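Local coordinates for protein E1 (Kluyveromyces marxianus, PDB 3VX6) that acts as an E1-like enzyme of autophagy, activating the ubiquitin-like modifiers ATG12 and ATG8 for their conjugation to ATG5 and phosphatidylethanolamine, at residues Asp8-Asp20 with Ile140-Ile154. Residues are numbered along the deposited sequence; the frame is centred on the assembly and turned at random.
Sequences DLKFAPSFQSFVD and ICMPSFQSDGATYQI
The N-terminal chain of the ATG7 N-terminal region spans two beta-sheets here, packing Phe15 on strand 140-144 and Leu9 and Phe11 on strand 151-154. With CG between its backbone N and carbonyl carbon (chi1 69°), Phe15 lays its ring along Ile140-Met142: CE2 meets Ile140 CG2, CD1 lies 3.6 Å from Met142 CB, and Ile140 O sits at the ring edge, in plane. Met142 bends at its sulfur, and SD stands obliquely to the Phe15 ring, 5.3 Å from its centroid, a Met-aromatic contact. An alanine in place of Phe15 would probably open a gap beside Ile140 CG2 and leave the thioether without its aromatic partner. A water links Ser14 OG to Met142 O, to which it donates. Farther along, Leu9 N donates to Tyr152 O (2.6 Å), while Leu9 CD1 and CD2 pack on Ile154 CG1. Phe11 turns its ring edge toward the face of Tyr152 in an offset edge-to-face pair, centroids 5.7 Å apart and planes at 88°. Ile140 CD1 touches Ser17 CB; Ser17 OG itself bonds to Glu263. Beyond the contact, strand 16-19 pairs with strand 59-62, Phe11 and Tyr152 also touch helix 215-225, and strand 151-159 runs antiparallel to strand 243-250.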
loop_
_atom_site.group_PDB
_atom_site.type_symbol
_atom_site.label_atom_id
_atom_site.label_comp_id
_atom_site.label_asym_id
_atom_site.label_seq_id
_atom_site.Cartn_x
_atom_site.Cartn_y
_atom_site.Cartn_z
ATOM N N ASP A 8 -4.265 13.680 -17.319
ATOM C CA ASP A 8 -4.262 12.368 -16.613
ATOM C C ASP A 8 -3.905 12.536 -15.133
ATOM O O ASP A 8 -3.371 13.570 -14.714
ATOM C CB ASP A 8 -3.261 11.399 -17.276
ATOM C CG ASP A 8 -3.943 10.182 -17.945
ATOM O OD1 ASP A 8 -3.215 9.286 -18.435
ATOM O OD2 ASP A 8 -5.192 10.115 -17.989
ATOM N N LEU A 9 -4.216 11.507 -14.350
ATOM C CA LEU A 9 -3.937 11.493 -12.918
ATOM C C LEU A 9 -2.719 10.618 -12.683
ATOM O O LEU A 9 -2.699 9.458 -13.082
ATOM C CB LEU A 9 -5.129 10.923 -12.145
ATOM C CG LEU A 9 -4.888 10.608 -10.669
ATOM C CD1 LEU A 9 -4.509 11.879 -9.936
ATOM C CD2 LEU A 9 -6.128 9.980 -10.071
ATOM N N LYS A 10 -1.701 11.180 -12.041
ATOM C CA LYS A 10 -0.475 10.442 -11.758
ATOM C C LYS A 10 -0.453 9.990 -10.308
ATOM O O LYS A 10 -1.089 10.591 -9.446
ATOM C CB LYS A 10 0.754 11.309 -12.061
ATOM C CG LYS A 10 0.731 11.918 -13.451
ATOM C CD LYS A 10 0.464 10.855 -14.513
ATOM C CE LYS A 10 0.094 11.479 -15.854
ATOM N NZ LYS A 10 -0.307 10.448 -16.865
ATOM N N PHE A 11 0.289 8.929 -10.041
ATOM C CA PHE A 11 0.360 8.411 -8.695
ATOM C C PHE A 11 1.799 8.321 -8.227
ATOM O O PHE A 11 2.671 7.858 -8.955
ATOM C CB PHE A 11 -0.297 7.041 -8.665
ATOM C CG PHE A 11 -1.666 7.021 -9.279
ATOM C CD1 PHE A 11 -2.803 7.194 -8.495
ATOM C CD2 PHE A 11 -1.818 6.844 -10.646
ATOM C CE1 PHE A 11 -4.075 7.189 -9.067
ATOM C CE2 PHE A 11 -3.078 6.839 -11.223
ATOM C CZ PHE A 11 -4.210 7.011 -10.434
ATOM N N ALA A 12 2.053 8.779 -7.009
ATOM C CA ALA A 12 3.399 8.727 -6.460
ATOM C C ALA A 12 3.675 7.311 -5.999
ATOM O O ALA A 12 2.750 6.568 -5.670
ATOM C CB ALA A 12 3.524 9.680 -5.276
ATOM N N PRO A 13 4.948 6.904 -5.996
ATOM C CA PRO A 13 5.204 5.543 -5.531
ATOM C C PRO A 13 4.523 5.538 -4.174
ATOM O O PRO A 13 4.672 6.493 -3.414
ATOM C CB PRO A 13 6.728 5.493 -5.437
ATOM C CG PRO A 13 7.106 6.937 -5.177
ATOM C CD PRO A 13 6.202 7.662 -6.137
ATOM N N SER A 14 3.756 4.493 -3.883
ATOM C CA SER A 14 3.003 4.411 -2.631
ATOM C C SER A 14 3.784 4.431 -1.311
ATOM O O SER A 14 3.184 4.568 -0.244
ATOM C CB SER A 14 2.102 3.171 -2.658
ATOM O OG SER A 14 1.108 3.256 -3.669
ATOM N N PHE A 15 5.107 4.318 -1.374
ATOM C CA PHE A 15 5.918 4.287 -0.163
ATOM C C PHE A 15 7.390 4.324 -0.530
ATOM O O PHE A 15 7.773 4.099 -1.683
ATOM C CB PHE A 15 5.700 2.971 0.567
ATOM C CG PHE A 15 6.287 1.794 -0.178
ATOM C CD1 PHE A 15 5.773 1.416 -1.420
ATOM C CD2 PHE A 15 7.429 1.148 0.294
ATOM C CE1 PHE A 15 6.390 0.422 -2.183
ATOM C CE2 PHE A 15 8.050 0.154 -0.465
ATOM C CZ PHE A 15 7.532 -0.209 -1.705
ATOM N N GLN A 16 8.206 4.599 0.480
ATOM C CA GLN A 16 9.658 4.590 0.356
ATOM C C GLN A 16 10.078 3.697 1.517
ATOM O O GLN A 16 9.750 3.969 2.674
ATOM C CB GLN A 16 10.260 5.983 0.522
ATOM C CG GLN A 16 11.779 5.964 0.554
ATOM C CD GLN A 16 12.402 7.331 0.312
ATOM O OE1 GLN A 16 13.606 7.517 0.493
ATOM N NE2 GLN A 16 11.584 8.291 -0.109
ATOM N N SER A 17 10.770 2.612 1.207
ATOM C CA SER A 17 11.178 1.700 2.254
ATOM C C SER A 17 12.306 2.271 3.095
ATOM O O SER A 17 13.119 3.091 2.643
ATOM C CB SER A 17 11.600 0.346 1.671
ATOM O OG SER A 17 12.815 0.432 0.953
ATOM N N PHE A 18 12.321 1.844 4.344
ATOM C CA PHE A 18 13.345 2.248 5.280
ATOM C C PHE A 18 13.594 1.045 6.117
ATOM O O PHE A 18 12.934 0.835 7.137
ATOM C CB PHE A 18 12.878 3.407 6.146
ATOM C CG PHE A 18 13.174 4.730 5.547
ATOM C CD1 PHE A 18 14.476 5.216 5.550
ATOM C CD2 PHE A 18 12.179 5.455 4.912
ATOM C CE1 PHE A 18 14.790 6.405 4.927
ATOM C CE2 PHE A 18 12.477 6.644 4.284
ATOM C CZ PHE A 18 13.790 7.126 4.288
ATOM N N VAL A 19 14.529 0.225 5.657
ATOM C CA VAL A 19 14.844 -0.978 6.388
ATOM C C VAL A 19 16.110 -0.777 7.205
ATOM O O VAL A 19 17.232 -0.832 6.692
ATOM C CB VAL A 19 14.982 -2.184 5.435
ATOM C CG1 VAL A 19 13.760 -2.268 4.543
ATOM C CG2 VAL A 19 16.225 -2.052 4.588
ATOM N N ASP A 20 15.909 -0.502 8.487
ATOM C CA ASP A 20 17.021 -0.331 9.399
ATOM C C ASP A 20 17.726 -1.685 9.408
ATOM O O ASP A 20 17.077 -2.725 9.241
ATOM C CB ASP A 20 16.514 0.001 10.809
ATOM C CG ASP A 20 17.642 0.317 11.775
ATOM O OD1 ASP A 20 18.520 -0.553 11.980
ATOM O OD2 ASP A 20 17.654 1.440 12.327
ATOM N N ILE A 140 10.905 -4.372 -2.035
ATOM C CA ILE A 140 9.585 -4.158 -1.481
ATOM C C ILE A 140 8.673 -3.623 -2.562
ATOM O O ILE A 140 9.123 -2.942 -3.490
ATOM C CB ILE A 140 9.619 -3.158 -0.316
ATOM C CG1 ILE A 140 10.587 -3.654 0.759
ATOM C CG2 ILE A 140 8.225 -2.995 0.266
ATOM C CD1 ILE A 140 10.702 -2.744 1.973
ATOM N N CYS A 141 7.394 -3.968 -2.453
ATOM C CA CYS A 141 6.389 -3.506 -3.394
ATOM C C CYS A 141 5.085 -3.341 -2.639
ATOM O O CYS A 141 4.809 -4.056 -1.680
ATOM C CB CYS A 141 6.186 -4.500 -4.542
ATOM S SG CYS A 141 5.130 -5.930 -4.175
ATOM N N MET A 142 4.311 -2.353 -3.048
ATOM C CA MET A 142 3.004 -2.120 -2.461
ATOM C C MET A 142 2.153 -2.204 -3.721
ATOM O O MET A 142 2.070 -1.243 -4.479
ATOM C CB MET A 142 2.936 -0.730 -1.838
ATOM C CG MET A 142 1.649 -0.475 -1.095
ATOM S SD MET A 142 1.683 1.126 -0.350
ATOM C CE MET A 142 2.238 0.769 1.313
ATOM N N PRO A 143 1.535 -3.370 -3.972
ATOM C CA PRO A 143 0.714 -3.565 -5.158
ATOM C C PRO A 143 -0.273 -2.473 -5.461
ATOM O O PRO A 143 -1.067 -2.052 -4.620
ATOM C CB PRO A 143 0.051 -4.909 -4.900
ATOM C CG PRO A 143 1.065 -5.613 -4.129
ATOM C CD PRO A 143 1.445 -4.557 -3.119
ATOM N N SER A 144 -0.170 -2.019 -6.700
ATOM C CA SER A 144 -0.999 -0.979 -7.266
ATOM C C SER A 144 -1.566 -1.609 -8.535
ATOM O O SER A 144 -0.876 -1.743 -9.544
ATOM C CB SER A 144 -0.139 0.238 -7.605
ATOM O OG SER A 144 -0.837 1.106 -8.477
ATOM N N PHE A 145 -2.824 -2.021 -8.476
ATOM C CA PHE A 145 -3.446 -2.649 -9.626
ATOM C C PHE A 145 -4.478 -1.760 -10.280
ATOM O O PHE A 145 -4.952 -0.786 -9.695
ATOM C CB PHE A 145 -4.111 -3.948 -9.213
ATOM C CG PHE A 145 -5.014 -3.802 -8.032
ATOM C CD1 PHE A 145 -4.506 -3.885 -6.737
ATOM C CD2 PHE A 145 -6.377 -3.579 -8.210
ATOM C CE1 PHE A 145 -5.349 -3.752 -5.640
ATOM C CE2 PHE A 145 -7.221 -3.445 -7.126
ATOM C CZ PHE A 145 -6.712 -3.532 -5.838
ATOM N N GLN A 146 -4.827 -2.132 -11.505
ATOM C CA GLN A 146 -5.796 -1.412 -12.309
ATOM C C GLN A 146 -6.118 -2.251 -13.536
ATOM O O GLN A 146 -5.424 -3.219 -13.841
ATOM C CB GLN A 146 -5.203 -0.094 -12.771
ATOM C CG GLN A 146 -3.991 -0.275 -13.653
ATOM C CD GLN A 146 -3.643 0.982 -14.395
ATOM O OE1 GLN A 146 -3.172 1.956 -13.809
ATOM N NE2 GLN A 146 -3.885 0.979 -15.696
ATOM N N SER A 147 -7.176 -1.880 -14.246
ATOM C CA SER A 147 -7.541 -2.590 -15.458
ATOM C C SER A 147 -6.461 -2.290 -16.500
ATOM O O SER A 147 -5.944 -1.173 -16.569
ATOM C CB SER A 147 -8.904 -2.105 -15.956
ATOM O OG SER A 147 -9.197 -2.639 -17.237
ATOM N N ASP A 148 -6.121 -3.287 -17.306
ATOM C CA ASP A 148 -5.097 -3.132 -18.341
ATOM C C ASP A 148 -5.455 -2.046 -19.364
ATOM O O ASP A 148 -6.464 -2.142 -20.065
ATOM C CB ASP A 148 -4.887 -4.468 -19.057
ATOM C CG ASP A 148 -3.449 -4.680 -19.487
ATOM O OD1 ASP A 148 -3.164 -5.727 -20.109
ATOM O OD2 ASP A 148 -2.604 -3.804 -19.196
ATOM N N GLY A 149 -4.622 -1.015 -19.449
ATOM C CA GLY A 149 -4.884 0.063 -20.382
ATOM C C GLY A 149 -5.681 1.155 -19.703
ATOM O O GLY A 149 -5.942 2.216 -20.278
ATOM N N ALA A 150 -6.064 0.897 -18.461
ATOM C CA ALA A 150 -6.838 1.862 -17.705
ATOM C C ALA A 150 -5.990 3.076 -17.384
ATOM O O ALA A 150 -4.773 2.995 -17.239
ATOM C CB ALA A 150 -7.381 1.234 -16.416
ATOM N N THR A 151 -6.661 4.209 -17.305
ATOM C CA THR A 151 -6.033 5.471 -16.999
ATOM C C THR A 151 -7.064 6.197 -16.145
ATOM O O THR A 151 -8.230 5.783 -16.082
ATOM C CB THR A 151 -5.718 6.241 -18.293
ATOM O OG1 THR A 151 -6.511 5.712 -19.367
ATOM C CG2 THR A 151 -4.248 6.088 -18.650
ATOM N N TYR A 152 -6.645 7.261 -15.466
ATOM C CA TYR A 152 -7.564 7.986 -14.603
ATOM C C TYR A 152 -7.360 9.474 -14.692
ATOM O O TYR A 152 -6.226 9.944 -14.693
ATOM C CB TYR A 152 -7.358 7.589 -13.146
ATOM C CG TYR A 152 -7.295 6.114 -12.917
ATOM C CD1 TYR A 152 -8.413 5.418 -12.487
ATOM C CD2 TYR A 152 -6.116 5.398 -13.152
ATOM C CE1 TYR A 152 -8.369 4.045 -12.290
ATOM C CE2 TYR A 152 -6.066 4.017 -12.961
ATOM C CZ TYR A 152 -7.200 3.353 -12.531
ATOM O OH TYR A 152 -7.195 1.995 -12.349
ATOM N N GLN A 153 -8.472 10.202 -14.754
ATOM C CA GLN A 153 -8.469 11.654 -14.782
ATOM C C GLN A 153 -9.209 12.089 -13.536
ATOM O O GLN A 153 -10.206 11.478 -13.154
ATOM C CB GLN A 153 -9.241 12.207 -15.978
ATOM C CG GLN A 153 -8.439 12.456 -17.239
ATOM C CD GLN A 153 -8.810 11.486 -18.337
ATOM O OE1 GLN A 153 -8.126 10.484 -18.547
ATOM N NE2 GLN A 153 -9.911 11.763 -19.030
ATOM N N ILE A 154 -8.714 13.128 -12.887
ATOM C CA ILE A 154 -9.405 13.647 -11.729
ATOM C C ILE A 154 -10.354 14.643 -12.361
ATOM O O ILE A 154 -9.924 15.647 -12.921
ATOM C CB ILE A 154 -8.456 14.385 -10.751
ATOM C CG1 ILE A 154 -7.626 13.366 -9.961
ATOM C CG2 ILE A 154 -9.262 15.265 -9.793
ATOM C CD1 ILE A 154 -6.714 13.996 -8.911
HETATM O O HOH W 1 2.121 1.046 -5.480
#